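Long-range contacts in aminopeptidase N (Francisella tularensis subsp. tularensis, PDB 5DLL), which probably releases N-terminal amino acids from intracellular peptides as a zinc-dependent aminopeptidase of the M1 family: residues Val307-Phe312 with Leu334-Asp339; Asp299-Gln304 with Glu341-Leu346; Glu256-Thr261 with Glu276-Asn281. All blocks are in the same frame, centred on the assembly; numbering follows the deposited sequence.

How the contacts relate
All three contacts lie within the M1 peptidase domain and are largely buried, but differ in what holds them. Contacts 1 and 2 join the same pair of helices, 297-312 and 328-346. At contact 1 the axes lie close and the chemistry is that of the zinc site, with a histidine-carboxylate pair and a packed guanidinium. At contact 2 the axes have separated and longer side chains span the distance by van der Waals packing. The two meet where the Phe312 and Phe342 rings pack edge-to-face. Contact 3 lies farthest from the chain centre and joins loop to turn through a salt bridge with a weak hydrogen bond and packing on a glycine; Tyr257 touches Tyr311 of contact 1.

Contact 1: residues Val307-Phe312 with Leu334-Asp339; sequences VGHEYF and LTVFRD. With ZN (zinc ion), chain B.
Segments 307-312 and 334-339, on helices 297-312 and 328-346, have axes 8.8 Å apart whose directions differ by 136°. The backbones come closest at His309 and Asp339, and the first side chain to reach across is that of His309. With CG anti to the backbone N (chi1 174°), it places the imidazole beside the second helix and gives NE2 to the zinc at 2.2 Å; His313 and Glu332 complete the protein ligands, as expected for the HExxH motif of M1 peptidases. The other ring nitrogen is occupied too. His309 ND1 donates to Asp339 OD1 at 3.3 Å along a nearly straight N-H line (169°), with the oxygen in the plane of the ring but approached from above the plane of its own carboxylate. Thr335 CG2 sits over the centre of one imidazole face, 4.1 Å from the ring centroid, in a CH-pi contact, while its OG1 is hydrogen-bonded to Lys331 O and to Thr316 OG1. At the ring edge Val336 CG2 touches His309 CE1 at 3.7 Å. Glu310, next in the motif, points away from the second helix. At Phe312, CB lies over one face of the Arg338 guanidinium, 3.7 Å from CZ, and the ring presents an edge to the backbone, CE2 being 3.8 Å from Asp339 CA. Arg338 is anchored beyond by a salt bridge from NH2 to Asp249. The zinc at NE2 and the carboxylate at ND1 hold the His309 ring at two ends, with the two methyls packed on its face and edge. Because ND1 carries the proton, NE2 is left to coordinate through its lone pair, and the second-shell Asp339 would be expected to make the imidazole a more electron-rich zinc ligand.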
loop_
_atom_site.group_PDB
_atom_site.type_symbol
_atom_site.label_atom_id
_atom_site.label_comp_id
_atom_site.label_asym_id
_atom_site.label_seq_id
_atom_site.Cartn_x
_atom_site.Cartn_y
_atom_site.Cartn_z
ATOM N N VAL A 307 10.216 3.202 2.759
ATOM C CA VAL A 307 11.553 2.735 3.111
ATOM C C VAL A 307 11.440 1.597 4.122
ATOM O O VAL A 307 12.115 0.571 3.997
ATOM C CB VAL A 307 12.419 3.876 3.700
ATOM C CG1 VAL A 307 13.731 3.339 4.262
ATOM C CG2 VAL A 307 12.693 4.948 2.650
ATOM N N GLY A 308 10.586 1.789 5.124
ATOM C CA GLY A 308 10.330 0.766 6.125
ATOM C C GLY A 308 9.972 -0.559 5.488
ATOM O O GLY A 308 10.669 -1.557 5.679
ATOM N N HIS A 309 8.896 -0.550 4.706
ATOM C CA HIS A 309 8.354 -1.761 4.104
ATOM C C HIS A 309 9.418 -2.583 3.388
ATOM O O HIS A 309 9.495 -3.798 3.558
ATOM C CB HIS A 309 7.239 -1.397 3.124
ATOM C CG HIS A 309 6.709 -2.563 2.350
ATOM N ND1 HIS A 309 5.501 -3.159 2.636
ATOM C CD2 HIS A 309 7.223 -3.241 1.299
ATOM C CE1 HIS A 309 5.293 -4.154 1.793
ATOM N NE2 HIS A 309 6.325 -4.227 0.973
ATOM N N GLU A 310 10.234 -1.919 2.578
ATOM C CA GLU A 310 11.242 -2.621 1.796
ATOM C C GLU A 310 12.359 -3.162 2.688
ATOM O O GLU A 310 12.872 -4.253 2.427
ATOM C CB GLU A 310 11.810 -1.725 0.683
ATOM C CG GLU A 310 10.781 -1.183 -0.315
ATOM C CD GLU A 310 9.924 -2.254 -0.989
ATOM O OE1 GLU A 310 10.412 -3.380 -1.213
ATOM O OE2 GLU A 310 8.748 -1.962 -1.308
ATOM N N TYR A 311 12.733 -2.424 3.739
ATOM C CA TYR A 311 13.743 -2.920 4.683
ATOM C C TYR A 311 13.253 -4.185 5.406
ATOM O O TYR A 311 14.034 -5.113 5.657
ATOM C CB TYR A 311 14.166 -1.848 5.711
ATOM C CG TYR A 311 15.096 -2.409 6.779
ATOM C CD1 TYR A 311 16.451 -2.601 6.520
ATOM C CD2 TYR A 311 14.606 -2.798 8.030
ATOM C CE1 TYR A 311 17.298 -3.144 7.480
ATOM C CE2 TYR A 311 15.443 -3.343 8.994
ATOM C CZ TYR A 311 16.788 -3.514 8.715
ATOM O OH TYR A 311 17.627 -4.050 9.665
ATOM N N PHE A 312 11.963 -4.226 5.724
ATOM C CA PHE A 312 11.390 -5.346 6.472
ATOM C C PHE A 312 11.381 -6.638 5.657
ATOM O O PHE A 312 11.479 -7.722 6.228
ATOM C CB PHE A 312 9.994 -4.985 7.001
ATOM C CG PHE A 312 9.974 -3.728 7.842
ATOM C CD1 PHE A 312 11.027 -3.429 8.708
ATOM C CD2 PHE A 312 8.912 -2.840 7.764
ATOM C CE1 PHE A 312 11.024 -2.274 9.464
ATOM C CE2 PHE A 312 8.903 -1.683 8.524
ATOM C CZ PHE A 312 9.959 -1.402 9.374
ATOM N N LEU A 334 2.746 -10.374 5.405
ATOM C CA LEU A 334 3.542 -10.318 6.623
ATOM C C LEU A 334 4.345 -9.021 6.685
ATOM O O LEU A 334 4.383 -8.373 7.723
ATOM C CB LEU A 334 4.476 -11.532 6.706
ATOM C CG LEU A 334 5.390 -11.655 7.926
ATOM C CD1 LEU A 334 4.600 -11.578 9.225
ATOM C CD2 LEU A 334 6.190 -12.948 7.867
ATOM N N THR A 335 4.964 -8.641 5.571
ATOM C CA THR A 335 5.764 -7.418 5.490
ATOM C C THR A 335 4.895 -6.154 5.496
ATOM O O THR A 335 5.354 -5.089 5.911
ATOM C CB THR A 335 6.640 -7.408 4.215
ATOM O OG1 THR A 335 7.284 -8.678 4.051
ATOM C CG2 THR A 335 7.695 -6.318 4.293
ATOM N N VAL A 336 3.658 -6.269 5.014
ATOM C CA VAL A 336 2.687 -5.172 5.054
ATOM C C VAL A 336 2.220 -4.974 6.491
ATOM O O VAL A 336 2.158 -3.843 6.988
ATOM C CB VAL A 336 1.467 -5.441 4.136
ATOM C CG1 VAL A 336 0.319 -4.488 4.444
ATOM C CG2 VAL A 336 1.856 -5.313 2.665
ATOM N N PHE A 337 1.888 -6.076 7.156
ATOM C CA PHE A 337 1.527 -6.037 8.568
ATOM C C PHE A 337 2.629 -5.354 9.370
ATOM O O PHE A 337 2.360 -4.521 10.233
ATOM C CB PHE A 337 1.283 -7.450 9.101
ATOM C CG PHE A 337 1.163 -7.517 10.594
ATOM C CD1 PHE A 337 -0.023 -7.180 11.219
ATOM C CD2 PHE A 337 2.242 -7.914 11.374
ATOM C CE1 PHE A 337 -0.134 -7.234 12.595
ATOM C CE2 PHE A 337 2.137 -7.978 12.752
ATOM C CZ PHE A 337 0.947 -7.636 13.364
ATOM N N ARG A 338 3.872 -5.698 9.065
ATOM C CA ARG A 338 5.006 -5.101 9.748
ATOM C C ARG A 338 5.141 -3.605 9.463
ATOM O O ARG A 338 5.338 -2.826 10.389
ATOM C CB ARG A 338 6.287 -5.833 9.378
ATOM C CG ARG A 338 6.308 -7.274 9.857
ATOM C CD ARG A 338 7.538 -7.982 9.333
ATOM N NE ARG A 338 8.735 -7.456 9.983
ATOM C CZ ARG A 338 9.977 -7.643 9.554
ATOM N NH1 ARG A 338 10.221 -8.336 8.454
ATOM N NH2 ARG A 338 10.982 -7.124 10.230
ATOM N N ASP A 339 5.019 -3.204 8.200
ATOM C CA ASP A 339 5.122 -1.781 7.841
ATOM C C ASP A 339 4.013 -0.940 8.485
ATOM O O ASP A 339 4.245 0.211 8.854
ATOM C CB ASP A 339 5.182 -1.566 6.306
ATOM C CG ASP A 339 3.828 -1.175 5.679
ATOM O OD1 ASP A 339 3.366 -1.899 4.772
ATOM O OD2 ASP A 339 3.242 -0.133 6.058
HETATM ZN ZN ZN B . 6.621 -5.636 -0.635
#

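Contact 2: residues Asp299-Gln304 with Glu341-Leu346; sequences DFELVQ and EFTSDL
Among the side chains that carry the contact, Gln304 OE1 is the polar atom held from the far side, gripped by one hydrogen bond, from ND2 of Asn347 just beyond Leu346. The same ND2 is also hydrogen-bonded to Thr343 O, so a single amide links the glutamine to the backbone of Thr343 on helix 328-346. Gln304 gets there by stretching: CG stands anti to the backbone N (chi1 -168°) and the chain runs extended beyond it, between segment axes 10.8 Å apart. On the way its aliphatic part packs against Phe342, CG lying 3.8 Å from CE2, with the amide and ring planes 50° apart. The backbone of the same residue joins in, since Gln304 O meets the ring at its edge, 3.7 Å from Phe342 CE2. At the tip, the amide nitrogen rests on a hydrocarbon branch, Gln304 NE2 to Leu346 CD2 measuring 3.8 Å. One turn earlier, Glu301 bends at chi2 so that its carboxylate ends beside a methyl group. Glu301 CD is 3.9 Å from Thr343 CG2, the two side chains crossing at about a right angle. Thr343 is placed for this by having CG2 anti to its backbone N. The axes of segments 299-304 and 341-346 make an angle of 134°, and helix 236-253 flanks the pair, Ser245 touching Phe342 and Trp248 touching Leu346. The chemistry is thus that of van der Waals contact, polar groups and a methylene of Gln304 and Glu301 packing on methyls and a phenyl edge. Within it the side-chain oxygen OE1 of buried Gln304 is satisfied by Asn347 ND2, which fixes the long side chain across the wider helix separation.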
loop_
_atom_site.group_PDB
_atom_site.type_symbol
_atom_site.label_atom_id
_atom_site.label_comp_id
_atom_site.label_asym_id
_atom_site.label_seq_id
_atom_site.Cartn_x
_atom_site.Cartn_y
_atom_site.Cartn_z
ATOM N N ASP A 299 3.551 13.431 3.401
ATOM C CA ASP A 299 4.628 13.029 2.500
ATOM C C ASP A 299 5.764 12.368 3.263
ATOM O O ASP A 299 6.260 11.319 2.854
ATOM C CB ASP A 299 5.174 14.228 1.724
ATOM C CG ASP A 299 4.165 14.809 0.755
ATOM O OD1 ASP A 299 3.147 14.145 0.466
ATOM O OD2 ASP A 299 4.390 15.944 0.287
ATOM N N PHE A 300 6.172 12.985 4.368
ATOM C CA PHE A 300 7.210 12.418 5.233
ATOM C C PHE A 300 6.824 11.041 5.790
ATOM O O PHE A 300 7.667 10.146 5.870
ATOM C CB PHE A 300 7.512 13.361 6.392
ATOM C CG PHE A 300 8.346 14.554 6.017
ATOM C CD1 PHE A 300 9.694 14.407 5.711
ATOM C CD2 PHE A 300 7.802 15.830 6.014
ATOM C CE1 PHE A 300 10.479 15.504 5.389
ATOM C CE2 PHE A 300 8.581 16.931 5.694
ATOM C CZ PHE A 300 9.921 16.767 5.382
ATOM N N GLU A 301 5.557 10.876 6.171
ATOM C CA GLU A 301 5.067 9.602 6.717
ATOM C C GLU A 301 5.102 8.476 5.683
ATOM O O GLU A 301 5.357 7.314 6.027
ATOM C CB GLU A 301 3.636 9.746 7.241
ATOM C CG GLU A 301 3.204 8.618 8.170
ATOM C CD GLU A 301 1.828 8.064 7.842
ATOM O OE1 GLU A 301 0.918 8.185 8.690
ATOM O OE2 GLU A 301 1.658 7.503 6.734
ATOM N N LEU A 302 4.828 8.826 4.427
ATOM C CA LEU A 302 4.832 7.853 3.334
ATOM C C LEU A 302 6.244 7.423 2.954
ATOM O O LEU A 302 6.484 6.237 2.714
ATOM C CB LEU A 302 4.098 8.411 2.116
ATOM C CG LEU A 302 2.576 8.510 2.274
ATOM C CD1 LEU A 302 1.973 9.413 1.202
ATOM C CD2 LEU A 302 1.940 7.127 2.249
ATOM N N VAL A 303 7.169 8.382 2.898
ATOM C CA VAL A 303 8.593 8.092 2.658
ATOM C C VAL A 303 9.119 7.111 3.699
ATOM O O VAL A 303 9.843 6.170 3.370
ATOM C CB VAL A 303 9.457 9.374 2.700
ATOM C CG1 VAL A 303 10.942 9.042 2.803
ATOM C CG2 VAL A 303 9.198 10.234 1.471
ATOM N N GLN A 304 8.751 7.355 4.952
ATOM C CA GLN A 304 9.110 6.484 6.064
ATOM C C GLN A 304 8.548 5.076 5.871
ATOM O O GLN A 304 9.276 4.095 5.999
ATOM C CB GLN A 304 8.584 7.079 7.376
ATOM C CG GLN A 304 9.133 6.427 8.637
ATOM C CD GLN A 304 8.334 6.781 9.879
ATOM O OE1 GLN A 304 7.105 6.663 9.902
ATOM N NE2 GLN A 304 9.031 7.208 10.922
ATOM N N GLU A 341 2.501 -1.710 11.327
ATOM C CA GLU A 341 2.869 -1.692 12.753
ATOM C C GLU A 341 4.004 -0.721 13.051
ATOM O O GLU A 341 4.040 -0.101 14.113
ATOM C CB GLU A 341 3.293 -3.088 13.215
ATOM C CG GLU A 341 2.143 -4.063 13.380
ATOM C CD GLU A 341 1.204 -3.662 14.495
ATOM O OE1 GLU A 341 1.684 -3.246 15.573
ATOM O OE2 GLU A 341 -0.021 -3.758 14.294
ATOM N N PHE A 342 4.945 -0.627 12.120
ATOM C CA PHE A 342 6.080 0.288 12.222
ATOM C C PHE A 342 5.581 1.718 12.224
ATOM O O PHE A 342 5.922 2.510 13.102
ATOM C CB PHE A 342 7.021 0.035 11.041
ATOM C CG PHE A 342 8.077 1.089 10.837
ATOM C CD1 PHE A 342 8.969 1.409 11.846
ATOM C CD2 PHE A 342 8.221 1.711 9.595
ATOM C CE1 PHE A 342 9.959 2.358 11.642
ATOM C CE2 PHE A 342 9.208 2.657 9.382
ATOM C CZ PHE A 342 10.080 2.983 10.408
ATOM N N THR A 343 4.750 2.035 11.238
ATOM C CA THR A 343 4.126 3.347 11.155
ATOM C C THR A 343 3.243 3.657 12.378
ATOM O O THR A 343 3.205 4.798 12.831
ATOM C CB THR A 343 3.339 3.482 9.839
ATOM O OG1 THR A 343 4.273 3.523 8.758
ATOM C CG2 THR A 343 2.499 4.755 9.804
ATOM N N SER A 344 2.561 2.645 12.914
ATOM C CA SER A 344 1.686 2.819 14.078
ATOM C C SER A 344 2.448 3.214 15.357
ATOM O O SER A 344 2.036 4.132 16.085
ATOM C CB SER A 344 0.886 1.539 14.323
ATOM O OG SER A 344 -0.054 1.320 13.294
ATOM N N ASP A 345 3.551 2.518 15.622
ATOM C CA ASP A 345 4.389 2.799 16.793
ATOM C C ASP A 345 5.024 4.193 16.760
ATOM O O ASP A 345 4.947 4.929 17.740
ATOM C CB ASP A 345 5.489 1.738 16.930
ATOM C CG ASP A 345 4.937 0.347 17.242
ATOM O OD1 ASP A 345 3.792 0.242 17.744
ATOM O OD2 ASP A 345 5.661 -0.644 16.987
ATOM N N LEU A 346 5.634 4.555 15.635
ATOM C CA LEU A 346 6.365 5.827 15.513
ATOM C C LEU A 346 5.494 7.038 15.136
ATOM O O LEU A 346 6.003 8.157 15.058
ATOM C CB LEU A 346 7.516 5.692 14.507
ATOM C CG LEU A 346 8.782 4.965 14.974
ATOM C CD1 LEU A 346 8.530 3.488 15.240
ATOM C CD2 LEU A 346 9.875 5.133 13.931
#

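Contact 3: residues Glu256-Thr261 with Glu276-Asn281; sequences EYDLDT and ENKGLN
A type II beta turn, Asn277 to Leu280, links strand 274-275 to its antiparallel neighbour 280-284, and the loop leading into strand 261-267 packs on its Lys278-Gly279 corner. Leu280 N closes the turn on Asn277 O at 2.9 Å, and Gly279 occupies the third position with a positive phi of 77°. Over this glycine come two side chains of the loop. Tyr257 OH approaches Gly279 CA to 3.6 Å, and Leu259 sets its CD1 branch 4.2 Å from the same CA, with Lys278 CE also against that methyl. The tyrosine hydroxyl is committed within its own loop, donating to Thr261 O at 2.6 Å from above the carbonyl plane, while Leu259 N lies over one face of the ring, toward the rim. This bond spans Tyr257 to Thr261, where the loop enters strand 261-267. Strands 261-267 and 280-284 are parallel partners in the mixed sheet of the M1 peptidase domain, and Gly279 already shares a backbone hydrogen bond with Met263. The turn begins in the GAMEN sequence of M1 aminopeptidases: Glu276 and Asn277 are its last two residues, and in relatives this glutamate recognises the substrate N-terminus. Lys278 reaches from the turn, bent at chi2 and chi4, and meets Asp258 tip to tip. Lys278 NZ comes to Asp258 OD2 at 3.2 Å in a salt bridge whose hydrogen bond is weak. Asp258 holds its carboxylate with CG in the crowded position between the backbone N and the carbonyl carbon (chi1 47°), and its other oxygen, OD1, takes a hydrogen bond from Asn314 ND2 on helix 314-319.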
loop_
_atom_site.group_PDB
_atom_site.type_symbol
_atom_site.label_atom_id
_atom_site.label_comp_id
_atom_site.label_asym_id
_atom_site.label_seq_id
_atom_site.Cartn_x
_atom_site.Cartn_y
_atom_site.Cartn_z
ATOM N N GLU A 256 18.110 -8.231 13.516
ATOM C CA GLU A 256 19.298 -7.460 13.197
ATOM C C GLU A 256 19.652 -7.617 11.709
ATOM O O GLU A 256 19.524 -8.707 11.135
ATOM C CB GLU A 256 20.450 -7.958 14.076
ATOM C CG GLU A 256 21.624 -7.004 14.205
ATOM C CD GLU A 256 22.745 -7.571 15.056
ATOM O OE1 GLU A 256 22.460 -8.371 15.977
ATOM O OE2 GLU A 256 23.915 -7.212 14.806
ATOM N N TYR A 257 20.106 -6.529 11.089
ATOM C CA TYR A 257 20.587 -6.578 9.708
ATOM C C TYR A 257 21.733 -7.582 9.601
ATOM O O TYR A 257 22.490 -7.770 10.551
ATOM C CB TYR A 257 21.038 -5.192 9.241
ATOM C CG TYR A 257 21.361 -5.102 7.756
ATOM C CD1 TYR A 257 20.396 -5.390 6.789
ATOM C CD2 TYR A 257 22.623 -4.708 7.320
ATOM C CE1 TYR A 257 20.687 -5.305 5.433
ATOM C CE2 TYR A 257 22.924 -4.615 5.967
ATOM C CZ TYR A 257 21.953 -4.915 5.030
ATOM O OH TYR A 257 22.248 -4.818 3.694
ATOM N N ASP A 258 21.860 -8.209 8.437
ATOM C CA ASP A 258 22.741 -9.373 8.271
ATOM C C ASP A 258 24.020 -9.140 7.435
ATOM O O ASP A 258 24.877 -10.027 7.362
ATOM C CB ASP A 258 21.927 -10.561 7.719
ATOM C CG ASP A 258 21.028 -10.184 6.538
ATOM O OD1 ASP A 258 20.816 -8.976 6.280
ATOM O OD2 ASP A 258 20.522 -11.110 5.869
ATOM N N LEU A 259 24.156 -7.958 6.831
ATOM C CA LEU A 259 25.328 -7.617 6.015
ATOM C C LEU A 259 26.057 -6.401 6.568
ATOM O O LEU A 259 25.536 -5.698 7.426
ATOM C CB LEU A 259 24.904 -7.323 4.577
ATOM C CG LEU A 259 24.074 -8.393 3.861
ATOM C CD1 LEU A 259 23.408 -7.802 2.627
ATOM C CD2 LEU A 259 24.930 -9.597 3.495
ATOM N N ASP A 260 27.262 -6.153 6.061
ATOM C CA ASP A 260 28.079 -5.016 6.506
ATOM C C ASP A 260 27.752 -3.727 5.769
ATOM O O ASP A 260 28.260 -2.669 6.138
ATOM C CB ASP A 260 29.571 -5.305 6.321
ATOM C CG ASP A 260 30.012 -6.572 7.014
ATOM O OD1 ASP A 260 29.326 -7.001 7.969
ATOM O OD2 ASP A 260 31.045 -7.140 6.595
ATOM N N THR A 261 26.944 -3.816 4.712
ATOM C CA THR A 261 26.523 -2.630 3.961
ATOM C C THR A 261 25.081 -2.759 3.463
ATOM O O THR A 261 24.600 -3.853 3.212
ATOM C CB THR A 261 27.494 -2.299 2.795
ATOM O OG1 THR A 261 26.892 -1.349 1.906
ATOM C CG2 THR A 261 27.871 -3.533 2.017
ATOM N N GLU A 276 12.515 -4.707 -3.162
ATOM C CA GLU A 276 13.232 -5.143 -1.967
ATOM C C GLU A 276 14.519 -5.917 -2.247
ATOM O O GLU A 276 14.873 -6.818 -1.480
ATOM C CB GLU A 276 12.315 -6.011 -1.089
ATOM C CG GLU A 276 12.038 -7.416 -1.616
ATOM C CD GLU A 276 10.651 -7.605 -2.194
ATOM O OE1 GLU A 276 10.009 -6.602 -2.587
ATOM O OE2 GLU A 276 10.219 -8.782 -2.258
ATOM N N ASN A 277 15.234 -5.574 -3.315
ATOM C CA ASN A 277 16.406 -6.364 -3.696
ATOM C C ASN A 277 17.372 -6.429 -2.518
ATOM O O ASN A 277 17.647 -5.411 -1.887
ATOM C CB ASN A 277 17.104 -5.793 -4.936
ATOM C CG ASN A 277 16.164 -5.613 -6.108
ATOM O OD1 ASN A 277 16.012 -4.507 -6.621
ATOM N ND2 ASN A 277 15.531 -6.697 -6.540
ATOM N N LYS A 278 17.858 -7.631 -2.217
ATOM C CA LYS A 278 18.630 -7.883 -1.003
ATOM C C LYS A 278 19.873 -6.990 -0.918
ATOM O O LYS A 278 20.763 -7.068 -1.761
ATOM C CB LYS A 278 19.011 -9.364 -0.931
ATOM C CG LYS A 278 19.904 -9.774 0.235
ATOM C CD LYS A 278 19.258 -9.535 1.589
ATOM C CE LYS A 278 20.016 -10.250 2.704
ATOM N NZ LYS A 278 19.561 -11.661 2.863
ATOM N N GLY A 279 19.899 -6.126 0.097
ATOM C CA GLY A 279 21.033 -5.234 0.348
ATOM C C GLY A 279 21.091 -4.025 -0.573
ATOM O O GLY A 279 21.979 -3.179 -0.452
ATOM N N LEU A 280 20.127 -3.931 -1.482
ATOM C CA LEU A 280 20.198 -2.991 -2.593
ATOM C C LEU A 280 18.778 -2.693 -3.048
ATOM O O LEU A 280 18.327 -3.146 -4.093
ATOM C CB LEU A 280 21.042 -3.581 -3.734
ATOM C CG LEU A 280 21.267 -2.726 -4.988
ATOM C CD1 LEU A 280 21.676 -1.300 -4.656
ATOM C CD2 LEU A 280 22.309 -3.378 -5.877
ATOM N N ASN A 281 18.058 -1.952 -2.222
ATOM C CA ASN A 281 16.696 -1.592 -2.548
ATOM C C ASN A 281 16.736 -0.524 -3.625
ATOM O O ASN A 281 17.680 0.269 -3.687
ATOM C CB ASN A 281 15.959 -1.098 -1.304
ATOM C CG ASN A 281 15.786 -2.184 -0.252
ATOM O OD1 ASN A 281 16.162 -3.343 -0.457
ATOM N ND2 ASN A 281 15.202 -1.814 0.881
#